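Local coordinates for protein putative transcriptional regulator, sugar-binding family (Arthrobacter aurescens, PDB 3NZE) that probably regulates transcription as a SorC-family DNA-binding protein with a sugar-binding domain, at residues A43-A47 and A70-L75; V54-I60 and T80-V86. All coordinates share one frame; numbering follows the deposited sequence.

Contact 1. Residues A43-A47 and A70-L75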
# COMPACT_ATOMS: atom_id res chain seq x y z
N ALA A 43 7.91 -3.56 -9.49
CA ALA A 43 6.96 -4.60 -9.12
C ALA A 43 7.57 -5.99 -9.23
O ALA A 43 7.26 -6.87 -8.41
CB ALA A 43 5.70 -4.49 -9.97
N MSE A 44 8.41 -6.20 -10.23
CA MSE A 44 9.11 -7.48 -10.36
C MSE A 44 10.00 -7.76 -9.15
O MSE A 44 10.01 -8.87 -8.63
CB MSE A 44 9.99 -7.51 -11.61
CG MSE A 44 9.25 -7.79 -12.88
SE MSE A 44 10.53 -8.24 -14.28
CE MSE A 44 11.09 -10.01 -13.69
N GLN A 45 10.77 -6.76 -8.71
CA GLN A 45 11.62 -6.97 -7.55
C GLN A 45 10.76 -7.19 -6.31
O GLN A 45 11.08 -8.02 -5.46
CB GLN A 45 12.56 -5.78 -7.34
CG GLN A 45 13.38 -5.88 -6.05
CD GLN A 45 14.32 -7.07 -6.08
OE1 GLN A 45 15.14 -7.19 -6.99
NE2 GLN A 45 14.19 -7.95 -5.10
N ALA A 46 9.67 -6.45 -6.19
CA ALA A 46 8.81 -6.61 -5.02
C ALA A 46 8.27 -8.04 -4.96
O ALA A 46 8.22 -8.65 -3.89
CB ALA A 46 7.65 -5.58 -5.05
N ALA A 47 7.85 -8.57 -6.10
CA ALA A 47 7.32 -9.93 -6.14
C ALA A 47 8.37 -10.93 -5.66
O ALA A 47 8.07 -11.87 -4.93
CB ALA A 47 6.88 -10.29 -7.57
N ALA A 70 0.38 -4.15 -10.41
CA ALA A 70 1.64 -4.50 -11.08
C ALA A 70 2.36 -5.62 -10.34
O ALA A 70 2.84 -6.58 -10.95
CB ALA A 70 2.52 -3.27 -11.23
N VAL A 71 2.45 -5.50 -9.02
CA VAL A 71 3.05 -6.55 -8.21
C VAL A 71 2.36 -7.90 -8.45
O VAL A 71 3.03 -8.93 -8.63
CB VAL A 71 2.98 -6.19 -6.72
CG1 VAL A 71 3.41 -7.36 -5.83
CG2 VAL A 71 3.83 -4.95 -6.46
N SER A 72 1.03 -7.91 -8.48
CA SER A 72 0.30 -9.16 -8.60
C SER A 72 0.59 -9.86 -9.92
O SER A 72 0.50 -11.08 -10.01
CB SER A 72 -1.20 -8.93 -8.45
OG SER A 72 -1.74 -8.25 -9.58
N ARG A 73 0.94 -9.09 -10.94
CA ARG A 73 1.25 -9.67 -12.25
C ARG A 73 2.60 -10.38 -12.28
O ARG A 73 2.86 -11.17 -13.19
CB ARG A 73 1.19 -8.61 -13.34
CG ARG A 73 -0.21 -8.09 -13.60
CD ARG A 73 -0.23 -7.15 -14.79
NE ARG A 73 -1.53 -6.49 -14.91
CZ ARG A 73 -2.58 -7.00 -15.54
NH1 ARG A 73 -3.71 -6.32 -15.59
NH2 ARG A 73 -2.50 -8.20 -16.11
N HIS A 74 3.45 -10.12 -11.29
CA HIS A 74 4.81 -10.68 -11.30
C HIS A 74 5.07 -11.77 -10.26
O HIS A 74 6.20 -12.26 -10.13
CB HIS A 74 5.85 -9.56 -11.17
CG HIS A 74 5.81 -8.58 -12.31
ND1 HIS A 74 6.35 -8.87 -13.54
CD2 HIS A 74 5.30 -7.34 -12.40
CE1 HIS A 74 6.17 -7.84 -14.35
NE2 HIS A 74 5.54 -6.89 -13.68
N LEU A 75 4.03 -12.15 -9.53
CA LEU A 75 4.16 -13.19 -8.51
C LEU A 75 4.65 -14.52 -9.10
O LEU A 75 4.22 -14.92 -10.18
CB LEU A 75 2.83 -13.38 -7.80
CG LEU A 75 2.28 -12.16 -7.05
CD1 LEU A 75 0.95 -12.50 -6.39
CD2 LEU A 75 3.28 -11.69 -6.01

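Contact 2. Residues V54-I60 and T80-V86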
# COMPACT_ATOMS: atom_id res chain seq x y z
N VAL A 54 5.71 -15.37 2.13
CA VAL A 54 4.39 -15.97 2.08
C VAL A 54 4.48 -17.44 2.50
O VAL A 54 5.14 -18.23 1.83
CB VAL A 54 3.77 -15.89 0.67
CG1 VAL A 54 2.39 -16.52 0.66
CG2 VAL A 54 3.69 -14.44 0.21
N ASP A 55 3.81 -17.79 3.59
CA ASP A 55 3.91 -19.15 4.13
C ASP A 55 2.56 -19.83 4.18
O ASP A 55 1.54 -19.21 3.87
CB ASP A 55 4.48 -19.13 5.55
CG ASP A 55 5.90 -18.62 5.61
OD1 ASP A 55 6.78 -19.24 4.98
OD2 ASP A 55 6.12 -17.61 6.30
N SER A 56 2.54 -21.09 4.60
CA SER A 56 1.28 -21.77 4.84
C SER A 56 0.72 -21.35 6.19
O SER A 56 1.45 -20.83 7.04
CB SER A 56 1.45 -23.29 4.79
OG SER A 56 1.85 -23.72 3.50
N ASN A 57 -0.57 -21.59 6.38
CA ASN A 57 -1.25 -21.24 7.63
C ASN A 57 -1.09 -19.76 7.96
O ASN A 57 -0.91 -19.39 9.12
CB ASN A 57 -0.70 -22.08 8.78
CG ASN A 57 -0.96 -23.56 8.58
OD1 ASN A 57 -0.07 -24.32 8.21
ND2 ASN A 57 -2.19 -23.97 8.83
N ALA A 58 -1.15 -18.92 6.93
CA ALA A 58 -0.92 -17.49 7.11
C ALA A 58 -2.07 -16.67 6.56
O ALA A 58 -2.82 -17.12 5.70
CB ALA A 58 0.38 -17.08 6.43
N ILE A 59 -2.20 -15.45 7.07
CA ILE A 59 -3.18 -14.51 6.55
C ILE A 59 -2.42 -13.35 5.93
O ILE A 59 -1.68 -12.64 6.62
CB ILE A 59 -4.15 -14.03 7.65
CG1 ILE A 59 -4.99 -15.21 8.15
CG2 ILE A 59 -5.04 -12.90 7.15
CD1 ILE A 59 -5.74 -14.94 9.42
N ILE A 60 -2.58 -13.18 4.63
CA ILE A 60 -1.84 -12.16 3.90
C ILE A 60 -2.77 -11.00 3.53
O ILE A 60 -3.69 -11.17 2.71
CB ILE A 60 -1.25 -12.72 2.59
CG1 ILE A 60 -0.49 -14.02 2.85
CG2 ILE A 60 -0.39 -11.67 1.91
CD1 ILE A 60 0.55 -13.92 3.91
N THR A 80 1.08 -23.01 -1.13
CA THR A 80 1.02 -23.09 0.31
C THR A 80 -0.27 -23.82 0.62
O THR A 80 -1.05 -24.11 -0.29
CB THR A 80 0.96 -21.68 0.95
OG1 THR A 80 -0.27 -21.03 0.58
CG2 THR A 80 2.15 -20.83 0.51
N HIS A 81 -0.51 -24.11 1.89
CA HIS A 81 -1.81 -24.63 2.28
C HIS A 81 -2.35 -23.85 3.47
O HIS A 81 -1.57 -23.31 4.26
CB HIS A 81 -1.73 -26.12 2.63
CG HIS A 81 -0.77 -26.42 3.74
ND1 HIS A 81 -1.18 -26.62 5.04
CD2 HIS A 81 0.57 -26.56 3.74
CE1 HIS A 81 -0.12 -26.87 5.80
NE2 HIS A 81 0.95 -26.84 5.03
N ASP A 82 -3.67 -23.79 3.57
CA ASP A 82 -4.34 -23.21 4.74
C ASP A 82 -4.04 -21.73 4.94
O ASP A 82 -4.12 -21.21 6.05
CB ASP A 82 -4.00 -24.00 6.00
CG ASP A 82 -4.68 -25.35 6.04
OD1 ASP A 82 -3.97 -26.38 5.94
OD2 ASP A 82 -5.92 -25.38 6.15
N SER A 83 -3.70 -21.05 3.85
CA SER A 83 -3.48 -19.61 3.93
C SER A 83 -4.61 -18.85 3.27
O SER A 83 -5.37 -19.40 2.47
CB SER A 83 -2.16 -19.24 3.28
OG SER A 83 -1.09 -19.70 4.09
N ILE A 84 -4.71 -17.58 3.63
CA ILE A 84 -5.79 -16.73 3.15
C ILE A 84 -5.20 -15.41 2.70
O ILE A 84 -4.32 -14.88 3.36
CB ILE A 84 -6.76 -16.42 4.30
CG1 ILE A 84 -7.40 -17.70 4.83
CG2 ILE A 84 -7.81 -15.42 3.87
CD1 ILE A 84 -8.13 -17.52 6.15
N VAL A 85 -5.68 -14.88 1.58
CA VAL A 85 -5.34 -13.51 1.21
C VAL A 85 -6.58 -12.65 1.43
O VAL A 85 -7.65 -12.94 0.90
CB VAL A 85 -4.83 -13.37 -0.24
CG1 VAL A 85 -3.43 -13.94 -0.38
CG2 VAL A 85 -5.79 -14.03 -1.22
N VAL A 86 -6.42 -11.61 2.24
CA VAL A 86 -7.54 -10.75 2.58
C VAL A 86 -7.36 -9.33 2.04
O VAL A 86 -6.29 -8.73 2.15
CB VAL A 86 -7.85 -10.77 4.12
CG1 VAL A 86 -6.62 -10.32 4.94
CG2 VAL A 86 -9.07 -9.91 4.44
O HOH W 1 -5.06 -18.92 7.44

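Contact 1. Residues A43-A47 and A70-L75
His74, whose backbone N bonds Val71 O at 2.9 Å, turns its ring to Met44 and its carbonyl to Ala47. Met44, modelled as selenomethionine, lays its CG over one face of the imidazole in a CH-pi contact, 3.4 Å from the ring centroid and offset toward the rim near ND1. The two side chains cross at about a right angle, and Met44 SE stands oblique to the ring. With CG turned anti to its carbonyl carbon (chi1 -62°), His74 brings the ring against helix 35-50, where its NE2 bonds Asp40 OD1; that bond probably fixes the rotation of the ring. Beyond this pair, alanines of helix 35-50 face Ala70, Val71 and Leu75. Ala43 CB presses on the backbone of the facing helix, 3.5 Å from Val71 N, and meets Ala70 CB at 3.6 Å. Small side chains bring the CA atoms of Ala43 and Val71 within 4.5 Å. One turn on, Ala47 CB lies 3.3 Å from His74 O, while Val71 CG2 spans Ala43 CB and Ala46 CB. Helix 35-50 thus packs against helix 66-73, Gln45 reaching strand 23-27 and Leu75 turning to Phe109, Ala112 and Tyr113 of helix 99-113.

Contact 2. Residues V54-I60 and T80-V86
Ser83 and Ser56 supply the side-chain hydrogen bonds between the two loops. Ser83 OG, anti to its carbonyl carbon (chi1 -70°), faces the turn at 55-58: it donates to Asp55 O at 2.7 Å, in the carbonyl plane and on a lone pair, and accepts Ala58 N at 2.9 Å, so one hydroxyl grips both limbs. Replacing Ser83 by an alanine would probably leave Asp55 O and Ala58 N without this shared mate and free the turn to shift. In the reverse sense, Ser56 OG accepts His81 N at 2.9 Å. Ser56 CB lies over one face of the His81 ring, offset toward the rim, while His81 ND1 bonds Asp82 OD1 almost straight (176°). Asn57 lies alongside Asp82, amide and carboxylate planes only 13° apart. Backbone bonds run from Asn57 N to His81 O, then through Ile84 N to Ala58 O, Ile60 N to Ile84 O (2.7 Å) and Val86 N to Ile60 O, pairing the parallel strands of a beta-alpha-beta unit whose crossover helix is 66-73. A water bonds Asp82 O at 2.8 Å and Ala58 O weakly. Among apolar contacts, Ile59 CG1 and Ile84 CD1 meet loosely, at 4.4 Å. Polar groups therefore fix the entry to the strands, after which main-chain bonds hold the pair, aliphatic side chains lying alongside.

The segments alternate along the chain, and helix 66-73 of contact 1 connects the two strands paired in contact 2, so the contacts share one beta-alpha-beta unit. Their centres lie about 18 Å apart and their atoms do not touch. Both are partly buried, with different chemistry: contact 1 packs alanines on Ala70, Val71 and Leu75, with a histidine and selenomethionine pair at its exposed side, whereas contact 2 depends on main-chain and serine hydrogen bonds, polar at its exposed loops and aliphatic in the sheet. Helix 99-113 borders both, through Leu75 and Val85 on Phe109. Contact 1 lies away from the calcium sites; Ile84 of contact 2 neighbours Glu118, which binds calcium in a structure of this protein, though no ion is bound to this chain here.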